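Local atomic coordinates of putative cell filamentation protein (Bartonella quintana, PDB entry 4N67), a protein that probably transfers AMP from ATP to target proteins as a Fic-domain effector delivered into host cells, and binds ADP in its nucleotide pocket. Residues Arg43-Phe48 against Trp67-Lys72; Lys185-Tyr190 against Lys205-Asp210. The protein carries 2 engineered substitutions. All coordinates share one frame; numbering follows the deposited sequence.

Contact 1: Arg43-Phe48 against Trp67-Lys72; sequences REAVNF and WCLFHK. Engineered in segment 67-72: Lys-72 (natural residue Asn).
Glu-44 reaches from helix 30-48 to the C-terminal part of helix 59-70 and the residues that follow, where its OE2 takes a hydrogen bond from NZ of Lys-72, 2.7 Å away, within a salt bridge. The lysine nitrogen comes in on the syn lone pair of OE2. Lys-72 is an engineered residue (Asn in the natural sequence). The Lys-72 chain runs extended beyond CG and crosses the glutamate obliquely, laying CE 3.2 Å from the same OE2. Glu-44 itself is bent: chi2 of -70° folds CD back, and the CG methylene rests on Cys-68 O at 3.6 Å. Two waters fill in the polar seam. Water 2 sits within bonding distance of OE1 of Glu-44 and of Cys-68 O; water 1 accepts from the backbone N of Lys-72 at 2.9 Å and lies close to Cys-68 O and OE2. Arg-43 NH2 stands 4.2 Å from Lys-72 NZ, a like-charge approach probably eased by Glu-44 and by Glu-40, which pairs with that arginine.

Beyond the carboxylate the contact turns apolar. Leu-69 presents CD2 to the backbone N of Ala-45 at 3.6 Å, close to the alanine methyl as well. Phe-48 has CG anti to its backbone N (chi1 -171°). Its CE1 lies 3.7 Å from Cys-68 SG, an oblique sulfur-aromatic contact in the cysteine conformer given here, one of two modelled.

Helix 30-48 thus packs on the C-terminal part of helix 59-70. Met-165 of helix 164-174 touches both Ala-45 and Phe-48, while Tyr-61 and Ile-65, earlier on helix 59-70, also meet the Phe-48 ring.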
ATOM      1  N   ARG A  43       1.587 -13.315   7.491  1.00 14.48           N
ATOM      2  CA  ARG A  43       2.602 -14.323   7.269  1.00 14.93           C
ATOM      3  C   ARG A  43       3.415 -14.061   6.011  1.00 14.12           C
ATOM      4  O   ARG A  43       4.641 -14.198   5.994  1.00 13.81           O
ATOM      5  CB  ARG A  43       1.915 -15.706   7.252  1.00 15.70           C
ATOM      6  CG  ARG A  43       2.865 -16.883   7.168  1.00 16.78           C
ATOM      7  CD  ARG A  43       2.096 -18.195   7.315  1.00 18.17           C
ATOM      8  NE  ARG A  43       1.245 -18.360   6.162  1.00 18.80           N
ATOM      9  CZ  ARG A  43       1.644 -18.823   4.988  1.00 19.50           C
ATOM     10  NH1 ARG A  43       2.883 -19.236   4.793  1.00 20.60           N
ATOM     11  NH2 ARG A  43       0.756 -18.915   3.999  1.00 20.12           N
ATOM     12  N   GLU A  44       2.737 -13.661   4.926  1.00 14.13           N
ATOM     13  CA  GLU A  44       3.441 -13.331   3.702  1.00 14.47           C
ATOM     14  C   GLU A  44       4.355 -12.142   3.915  1.00 13.95           C
ATOM     15  O   GLU A  44       5.432 -12.104   3.334  1.00 14.56           O
ATOM     16  CB  GLU A  44       2.470 -12.999   2.588  1.00 15.17           C
ATOM     17  CG  GLU A  44       1.568 -14.151   2.153  1.00 16.44           C
ATOM     18  CD  GLU A  44       2.268 -15.259   1.428  1.00 19.49           C
ATOM     19  OE1 GLU A  44       3.498 -15.252   1.170  1.00 20.19           O
ATOM     20  OE2 GLU A  44       1.524 -16.213   1.098  1.00 23.21           O
ATOM     21  N   ALA A  45       3.942 -11.200   4.758  1.00 13.33           N
ATOM     22  CA  ALA A  45       4.825 -10.054   5.055  1.00 13.07           C
ATOM     23  C   ALA A  45       6.087 -10.484   5.812  1.00 13.57           C
ATOM     24  O   ALA A  45       7.200 -10.039   5.501  1.00 13.70           O
ATOM     25  CB  ALA A  45       4.059  -8.986   5.793  1.00 12.65           C
ATOM     26  N   VAL A  46       5.951 -11.400   6.774  1.00 14.00           N
ATOM     27  CA  VAL A  46       7.105 -11.907   7.488  1.00 14.92           C
ATOM     28  C   VAL A  46       8.081 -12.517   6.480  1.00 15.36           C
ATOM     29  O   VAL A  46       9.269 -12.258   6.517  1.00 16.13           O
ATOM     30  CB  VAL A  46       6.717 -12.945   8.571  1.00 15.60           C
ATOM     31  CG1 VAL A  46       7.940 -13.624   9.143  1.00 16.58           C
ATOM     32  CG2 VAL A  46       5.893 -12.287   9.683  1.00 15.94           C
ATOM     33  N   ASN A  47       7.558 -13.315   5.549  1.00 15.95           N
ATOM     34  CA  ASN A  47       8.422 -14.013   4.610  1.00 17.15           C
ATOM     35  C   ASN A  47       9.017 -13.051   3.578  1.00 17.02           C
ATOM     36  O   ASN A  47      10.183 -13.174   3.206  1.00 18.34           O
ATOM     37  CB  ASN A  47       7.648 -15.165   3.942  1.00 17.83           C
ATOM     38  CG  ASN A  47       7.205 -16.245   4.931  1.00 18.96           C
ATOM     39  OD1 ASN A  47       7.697 -16.332   6.072  1.00 19.34           O
ATOM     40  ND2 ASN A  47       6.262 -17.085   4.496  1.00 20.04           N
ATOM     41  N   PHE A  48       8.230 -12.068   3.151  1.00 15.86           N
ATOM     42  CA  PHE A  48       8.677 -11.088   2.157  1.00 15.78           C
ATOM     43  C   PHE A  48       9.785 -10.210   2.694  1.00 16.38           C
ATOM     44  O   PHE A  48      10.673  -9.798   1.932  1.00 16.40           O
ATOM     45  CB  PHE A  48       7.518 -10.221   1.640  1.00 15.11           C
ATOM     46  CG  PHE A  48       7.884  -9.347   0.471  1.00 14.63           C
ATOM     47  CD1 PHE A  48       7.900  -9.856  -0.815  1.00 15.32           C
ATOM     48  CD2 PHE A  48       8.208  -8.020   0.638  1.00 14.37           C
ATOM     49  CE1 PHE A  48       8.240  -9.067  -1.884  1.00 15.46           C
ATOM     50  CE2 PHE A  48       8.540  -7.224  -0.428  1.00 15.02           C
ATOM     51  CZ  PHE A  48       8.566  -7.743  -1.694  1.00 14.95           C
ATOM     52  N   TRP A  67       1.100  -8.583  -5.086  1.00  9.52           N
ATOM     53  CA  TRP A  67       0.984  -9.967  -5.565  1.00 10.02           C
ATOM     54  C   TRP A  67       1.495 -10.935  -4.469  1.00 10.24           C
ATOM     55  O   TRP A  67       0.851 -11.926  -4.146  1.00 10.24           O
ATOM     56  CB  TRP A  67       1.753 -10.182  -6.860  1.00 10.50           C
ATOM     57  CG  TRP A  67       1.563 -11.570  -7.374  1.00 10.96           C
ATOM     58  CD1 TRP A  67       0.519 -12.000  -8.145  1.00 12.56           C
ATOM     59  CD2 TRP A  67       2.393 -12.691  -7.124  1.00 12.30           C
ATOM     60  NE1 TRP A  67       0.680 -13.370  -8.397  1.00 12.83           N
ATOM     61  CE2 TRP A  67       1.812 -13.800  -7.778  1.00 12.40           C
ATOM     62  CE3 TRP A  67       3.570 -12.875  -6.394  1.00 13.17           C
ATOM     63  CZ2 TRP A  67       2.371 -15.088  -7.735  1.00 13.93           C
ATOM     64  CZ3 TRP A  67       4.134 -14.216  -6.341  1.00 14.30           C
ATOM     65  CH2 TRP A  67       3.523 -15.263  -7.013  1.00 14.35           C
ATOM     66  N   CYS A  68       2.657 -10.662  -3.889  0.60  9.88           N
ATOM     67  CA  CYS A  68       3.209 -11.570  -2.877  0.60 10.39           C
ATOM     68  C   CYS A  68       2.259 -11.664  -1.691  0.60 10.67           C
ATOM     69  O   CYS A  68       1.966 -12.760  -1.197  0.60 11.10           O
ATOM     70  CB  CYS A  68       4.597 -11.110  -2.450  0.60 10.19           C
ATOM     71  SG  CYS A  68       5.865 -11.295  -3.725  0.60 10.55           S
ATOM     72  N   LEU A  69       1.759 -10.525  -1.243  1.00 10.69           N
ATOM     73  CA  LEU A  69       0.890 -10.532  -0.058  1.00 10.74           C
ATOM     74  C   LEU A  69      -0.465 -11.177  -0.323  1.00 10.85           C
ATOM     75  O   LEU A  69      -1.011 -11.820   0.577  1.00 11.54           O
ATOM     76  CB  LEU A  69       0.677  -9.103   0.512  1.00 11.27           C
ATOM     77  CG  LEU A  69       1.936  -8.385   0.984  1.00 11.86           C
ATOM     78  CD1 LEU A  69       1.594  -6.991   1.490  1.00 12.10           C
ATOM     79  CD2 LEU A  69       2.723  -9.157   2.036  1.00 12.94           C
ATOM     80  N   PHE A  70      -1.004 -11.041  -1.533  1.00 10.03           N
ATOM     81  CA  PHE A  70      -2.386 -11.376  -1.785  1.00 10.61           C
ATOM     82  C   PHE A  70      -2.655 -12.484  -2.784  1.00 10.48           C
ATOM     83  O   PHE A  70      -3.819 -12.871  -2.944  1.00 10.77           O
ATOM     84  CB  PHE A  70      -3.192 -10.137  -2.188  1.00 10.83           C
ATOM     85  CG  PHE A  70      -3.386  -9.169  -1.074  1.00 11.17           C
ATOM     86  CD1 PHE A  70      -4.420  -9.356  -0.192  1.00 11.56           C
ATOM     87  CD2 PHE A  70      -2.522  -8.095  -0.884  1.00 11.53           C
ATOM     88  CE1 PHE A  70      -4.612  -8.482   0.871  1.00 12.04           C
ATOM     89  CE2 PHE A  70      -2.708  -7.236   0.188  1.00 12.07           C
ATOM     90  CZ  PHE A  70      -3.735  -7.449   1.073  1.00 12.27           C
ATOM     91  N   HIS A  71      -1.653 -13.021  -3.454  1.00 10.79           N
ATOM     92  CA  HIS A  71      -1.952 -13.973  -4.520  1.00 11.74           C
ATOM     93  C   HIS A  71      -2.620 -15.261  -4.073  1.00 11.87           C
ATOM     94  O   HIS A  71      -3.314 -15.874  -4.866  1.00 12.31           O
ATOM     95  CB  HIS A  71      -0.772 -14.277  -5.423  1.00 12.61           C
ATOM     96  CG  HIS A  71       0.177 -15.246  -4.862  1.00 14.53           C
ATOM     97  ND1 HIS A  71       1.169 -14.925  -3.958  1.00 16.41           N
ATOM     98  CD2 HIS A  71       0.327 -16.567  -5.133  1.00 16.28           C
ATOM     99  CE1 HIS A  71       1.868 -16.010  -3.676  1.00 17.42           C
ATOM    100  NE2 HIS A  71       1.381 -17.010  -4.381  1.00 18.54           N
ATOM    101  N   LYS A  72      -2.428 -15.673  -2.824  1.00 11.70           N
ATOM    102  CA  LYS A  72      -3.136 -16.869  -2.354  1.00 12.59           C
ATOM    103  C   LYS A  72      -4.583 -16.559  -1.975  1.00 12.03           C
ATOM    104  O   LYS A  72      -5.378 -17.476  -1.798  1.00 11.71           O
ATOM    105  CB  LYS A  72      -2.396 -17.530  -1.191  1.00 14.59           C
ATOM    106  CG  LYS A  72      -1.031 -18.008  -1.661  1.00 16.69           C
ATOM    107  CD  LYS A  72      -0.188 -18.644  -0.591  1.00 20.23           C
ATOM    108  CE  LYS A  72       1.290 -18.629  -0.998  1.00 22.23           C
ATOM    109  NZ  LYS A  72       2.260 -18.636   0.135  1.00 23.60           N
TER
HETATM  110  O   HOH W   1      -0.340 -14.679  -1.007  1.00 20.78           O
HETATM  111  O   HOH W   2       3.979 -14.963  -1.562  1.00 35.56           O

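Contact 2: Lys185-Tyr190 against Lys205-Asp210; sequences KERMTY and KDLFED. With ADP (adenosine-5'-diphosphate), chain B.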
ATOM      1  N   LYS A 185      -3.343   0.953  14.386  1.00 31.47           N
ATOM      2  CA  LYS A 185      -4.090   1.209  13.156  1.00 30.15           C
ATOM      3  C   LYS A 185      -4.785   2.566  13.212  1.00 30.87           C
ATOM      4  O   LYS A 185      -4.819   3.299  12.230  1.00 29.91           O
ATOM      5  CB  LYS A 185      -5.147   0.118  12.952  1.00 31.89           C
ATOM      6  N   GLU A 186      -5.349   2.894  14.366  1.00 30.46           N
ATOM      7  CA  GLU A 186      -6.098   4.126  14.520  1.00 32.26           C
ATOM      8  C   GLU A 186      -5.213   5.327  14.254  1.00 29.19           C
ATOM      9  O   GLU A 186      -5.637   6.278  13.618  1.00 28.60           O
ATOM     10  CB  GLU A 186      -6.735   4.228  15.917  1.00 35.77           C
ATOM     11  CG  GLU A 186      -7.828   3.195  16.204  1.00 39.52           C
ATOM     12  CD  GLU A 186      -7.311   1.757  16.254  1.00 42.03           C
ATOM     13  OE1 GLU A 186      -6.223   1.539  16.818  1.00 43.69           O
ATOM     14  OE2 GLU A 186      -7.988   0.836  15.733  1.00 45.75           O
ATOM     15  N   ARG A 187      -3.975   5.293  14.757  1.00 28.13           N
ATOM     16  CA  ARG A 187      -3.056   6.380  14.528  1.00 26.49           C
ATOM     17  C   ARG A 187      -2.696   6.507  13.038  1.00 23.14           C
ATOM     18  O   ARG A 187      -2.582   7.622  12.524  1.00 22.52           O
ATOM     19  CB  ARG A 187      -1.773   6.181  15.313  1.00 26.84           C
ATOM     20  CG  ARG A 187      -0.889   7.407  15.195  1.00 27.91           C
ATOM     21  CD  ARG A 187       0.270   7.453  16.151  1.00 29.26           C
ATOM     22  NE  ARG A 187       1.075   8.611  15.783  1.00 28.78           N
ATOM     23  CZ  ARG A 187       2.289   8.863  16.222  1.00 28.80           C
ATOM     24  NH1 ARG A 187       2.876   8.059  17.101  1.00 29.90           N
ATOM     25  NH2 ARG A 187       2.901   9.944  15.792  1.00 29.53           N
ATOM     26  N   MET A 188      -2.477   5.377  12.390  1.00 23.23           N
ATOM     27  CA  MET A 188      -2.208   5.361  10.944  1.00 22.71           C
ATOM     28  C   MET A 188      -3.394   5.940  10.169  1.00 22.09           C
ATOM     29  O   MET A 188      -3.233   6.801   9.311  1.00 20.67           O
ATOM     30  CB  MET A 188      -1.916   3.928  10.484  1.00 22.95           C
ATOM     31  CG  MET A 188      -1.631   3.719   9.002  1.00 23.26           C
ATOM     32  SD  MET A 188       0.024   4.230   8.527  1.00 25.29           S
ATOM     33  CE  MET A 188      -0.333   5.895   8.030  1.00 22.09           C
ATOM     34  N   THR A 189      -4.596   5.464  10.479  1.00 22.59           N
ATOM     35  CA  THR A 189      -5.807   5.999   9.863  1.00 22.45           C
ATOM     36  C   THR A 189      -5.965   7.498  10.058  1.00 22.60           C
ATOM     37  O   THR A 189      -6.223   8.232   9.100  1.00 22.85           O
ATOM     38  CB  THR A 189      -7.037   5.237  10.403  1.00 23.47           C
ATOM     39  OG1 THR A 189      -6.828   3.845  10.189  1.00 23.55           O
ATOM     40  CG2 THR A 189      -8.303   5.656   9.706  1.00 23.89           C
ATOM     41  N   TYR A 190      -5.796   7.969  11.300  1.00 22.55           N
ATOM     42  CA  TYR A 190      -5.862   9.377  11.601  1.00 24.15           C
ATOM     43  C   TYR A 190      -4.890  10.156  10.741  1.00 22.94           C
ATOM     44  O   TYR A 190      -5.244  11.168  10.147  1.00 23.20           O
ATOM     45  CB  TYR A 190      -5.626   9.653  13.108  1.00 26.81           C
ATOM     46  CG  TYR A 190      -5.507  11.134  13.437  1.00 29.49           C
ATOM     47  CD1 TYR A 190      -6.641  11.963  13.453  1.00 32.24           C
ATOM     48  CD2 TYR A 190      -4.277  11.716  13.719  1.00 31.01           C
ATOM     49  CE1 TYR A 190      -6.532  13.315  13.727  1.00 34.48           C
ATOM     50  CE2 TYR A 190      -4.167  13.070  13.995  1.00 33.39           C
ATOM     51  CZ  TYR A 190      -5.299  13.862  14.002  1.00 35.19           C
ATOM     52  OH  TYR A 190      -5.190  15.205  14.290  1.00 41.13           O
ATOM     53  N   LYS A 205       4.037  13.069   9.143  1.00 21.60           N
ATOM     54  CA  LYS A 205       5.448  13.326   9.433  1.00 22.59           C
ATOM     55  C   LYS A 205       5.802  12.837  10.838  1.00 22.64           C
ATOM     56  O   LYS A 205       6.794  12.144  11.029  1.00 21.58           O
ATOM     57  CB  LYS A 205       5.752  14.810   9.267  1.00 25.51           C
ATOM     58  CG  LYS A 205       7.164  15.206   9.673  1.00 28.18           C
ATOM     59  CD  LYS A 205       7.341  16.712   9.676  1.00 31.37           C
ATOM     60  CE  LYS A 205       6.567  17.397  10.786  1.00 33.03           C
ATOM     61  NZ  LYS A 205       7.333  17.720  12.026  1.00 35.26           N
ATOM     62  N   ASP A 206       4.955  13.142  11.813  1.00 23.57           N
ATOM     63  CA  ASP A 206       5.208  12.751  13.195  1.00 24.51           C
ATOM     64  C   ASP A 206       5.209  11.232  13.341  1.00 22.78           C
ATOM     65  O   ASP A 206       5.985  10.662  14.110  1.00 22.36           O
ATOM     66  CB  ASP A 206       4.147  13.360  14.125  1.00 26.79           C
ATOM     67  CG  ASP A 206       4.264  14.879  14.269  1.00 29.76           C
ATOM     68  OD1 ASP A 206       5.255  15.489  13.812  1.00 32.35           O
ATOM     69  OD2 ASP A 206       3.331  15.475  14.858  1.00 33.35           O
ATOM     70  N   LEU A 207       4.269  10.592  12.650  1.00 21.22           N
ATOM     71  CA  LEU A 207       4.148   9.150  12.635  1.00 19.99           C
ATOM     72  C   LEU A 207       5.467   8.520  12.146  1.00 19.12           C
ATOM     73  O   LEU A 207       6.023   7.648  12.802  1.00 18.80           O
ATOM     74  CB  LEU A 207       2.961   8.739  11.739  1.00 19.81           C
ATOM     75  CG  LEU A 207       2.647   7.241  11.709  1.00 19.41           C
ATOM     76  CD1 LEU A 207       1.161   7.020  11.359  1.00 19.46           C
ATOM     77  CD2 LEU A 207       3.553   6.475  10.766  1.00 19.09           C
ATOM     78  N   PHE A 208       5.965   8.994  11.018  1.00 18.49           N
ATOM     79  CA  PHE A 208       7.203   8.416  10.470  1.00 17.56           C
ATOM     80  C   PHE A 208       8.398   8.707  11.364  1.00 18.82           C
ATOM     81  O   PHE A 208       9.210   7.841  11.568  1.00 18.77           O
ATOM     82  CB  PHE A 208       7.436   8.798   8.997  1.00 17.00           C
ATOM     83  CG  PHE A 208       6.695   7.907   8.044  1.00 15.72           C
ATOM     84  CD1 PHE A 208       5.383   8.189   7.643  1.00 15.78           C
ATOM     85  CD2 PHE A 208       7.278   6.729   7.603  1.00 15.16           C
ATOM     86  CE1 PHE A 208       4.702   7.312   6.828  1.00 14.65           C
ATOM     87  CE2 PHE A 208       6.602   5.867   6.778  1.00 14.96           C
ATOM     88  CZ  PHE A 208       5.324   6.150   6.397  1.00 14.34           C
ATOM     89  N   GLU A 209       8.474   9.894  11.941  1.00 19.95           N
ATOM     90  CA  GLU A 209       9.511  10.122  12.956  1.00 21.07           C
ATOM     91  C   GLU A 209       9.449   9.095  14.083  1.00 21.19           C
ATOM     92  O   GLU A 209      10.490   8.568  14.528  1.00 21.71           O
ATOM     93  CB  GLU A 209       9.430  11.528  13.539  1.00 23.21           C
ATOM     94  CG  GLU A 209       9.734  12.633  12.549  1.00 25.24           C
ATOM     95  CD  GLU A 209       9.695  14.027  13.167  1.00 28.97           C
ATOM     96  OE1 GLU A 209       9.284  14.175  14.349  1.00 33.53           O
ATOM     97  OE2 GLU A 209      10.095  14.984  12.468  1.00 30.84           O
ATOM     98  N   ASP A 210       8.244   8.827  14.565  1.00 20.99           N
ATOM     99  CA  ASP A 210       8.058   7.987  15.734  1.00 21.88           C
ATOM    100  C   ASP A 210       8.370   6.519  15.529  1.00 20.68           C
ATOM    101  O   ASP A 210       8.704   5.834  16.493  1.00 21.60           O
ATOM    102  CB  ASP A 210       6.632   8.137  16.301  1.00 22.64           C
ATOM    103  CG  ASP A 210       6.438   9.440  17.062  1.00 24.65           C
ATOM    104  OD1 ASP A 210       7.439  10.097  17.402  1.00 26.04           O
ATOM    105  OD2 ASP A 210       5.268   9.799  17.282  1.00 26.66           O
TER
HETATM  106  PB  ADP B 301      -7.869  -1.269   1.756  1.00 25.53           P
HETATM  107  O1B ADP B 301      -9.321  -0.921   1.390  1.00 28.42           O
HETATM  108  O2B ADP B 301      -6.951  -0.877   0.650  1.00 22.47           O
HETATM  109  O3B ADP B 301      -7.663  -2.722   2.190  1.00 25.37           O
HETATM  110  PA  ADP B 301      -6.618   0.064   4.060  1.00 28.49           P
HETATM  111  O1A ADP B 301      -7.114  -0.058   5.509  1.00 32.23           O
HETATM  112  O2A ADP B 301      -5.455  -0.819   3.671  1.00 27.74           O
HETATM  113  O3A ADP B 301      -7.848  -0.290   3.032  1.00 29.46           O
HETATM  114  O5' ADP B 301      -6.339   1.604   3.788  1.00 27.55           O
HETATM  115  C5' ADP B 301      -5.513   2.042   2.704  1.00 25.96           C
HETATM  116  C4' ADP B 301      -4.836   3.342   3.125  1.00 26.56           C
HETATM  117  O4' ADP B 301      -5.811   4.405   3.144  1.00 27.49           O
HETATM  118  C3' ADP B 301      -4.201   3.266   4.509  1.00 25.72           C
HETATM  119  O3' ADP B 301      -2.888   3.862   4.496  1.00 24.64           O
HETATM  120  C2' ADP B 301      -5.155   4.068   5.375  1.00 26.11           C
HETATM  121  O2' ADP B 301      -4.550   4.677   6.524  1.00 27.07           O
HETATM  122  C1' ADP B 301      -5.662   5.093   4.403  1.00 27.55           C
HETATM  123  N9  ADP B 301      -6.958   5.706   4.758  1.00 27.94           N
HETATM  124  C8  ADP B 301      -7.927   5.239   5.570  1.00 29.57           C
HETATM  125  N7  ADP B 301      -8.947   6.130   5.566  1.00 30.36           N
HETATM  126  C5  ADP B 301      -8.642   7.155   4.761  1.00 30.15           C
HETATM  127  C6  ADP B 301      -9.263   8.412   4.325  1.00 31.72           C
HETATM  128  N6  ADP B 301     -10.510   8.708   4.804  1.00 33.77           N
HETATM  129  N1  ADP B 301      -8.620   9.216   3.462  1.00 30.62           N
HETATM  130  C2  ADP B 301      -7.386   8.870   3.001  1.00 30.37           C
HETATM  131  N3  ADP B 301      -6.762   7.732   3.378  1.00 27.32           N
HETATM  132  C4  ADP B 301      -7.317   6.861   4.218  1.00 27.43           C
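The ADP pocket of this Fic protein is lined in part by helix 185-198, and the contact joins that helix to the next one, 202-211. The two short segments run roughly antiparallel, 141° between their directions, with axes 10.5 Å apart, and side chains make the contact. Arg-187 reaches over with its chain extended from CG to NE, ending in an end-on grip of Asp-210: NH2 and NH1 both donate to OD2, at 2.8 and 3.0 Å. That oxygen lies in the guanidinium plane, but the carboxylate is turned 67° from it, and NH1 uses the anti lone pair of OD2. NH2 also passes 3.5 Å from CA of Leu-207.

On the buried side, Met-188 bends at chi2 and chi3, and its CE meets CD1 of Leu-207 at 3.8 Å; the two side chains cross at about a right angle. The same CD1 also touches CA of Met-188. The backbone O of Met-188 lies 3.7 Å from ADP O2'.

Phe-146 of helix 135-152 packs on Met-188, and Ala-142 and Ala-143 of that helix meet Phe-208, so helix 135-152 borders both partners.

Both contacts pair neighbours in the chain order of helices, yet they share no element: contact 1 joins helices 30-48 and 59-70, contact 2 helices 185-198 and 202-211. Their centres lie 23 Å apart. Both are partly buried: Phe-48 and Leu-69, like Met-188 and Leu-207, are buried, whereas the salt bridges end on exposed residues, Lys-72 (engineered) in contact 1 and Asp-210 in contact 2. Contact 1 brings its nearest CA atoms closer and adds waters to its polar side; in contact 2 one long arginine grips a single carboxylate oxygen. They also differ in their relation to the nucleotide: Met-188 and Thr-189 belong to the ADP pocket, while the side chain of Leu-69 is about 10 Å from ADP.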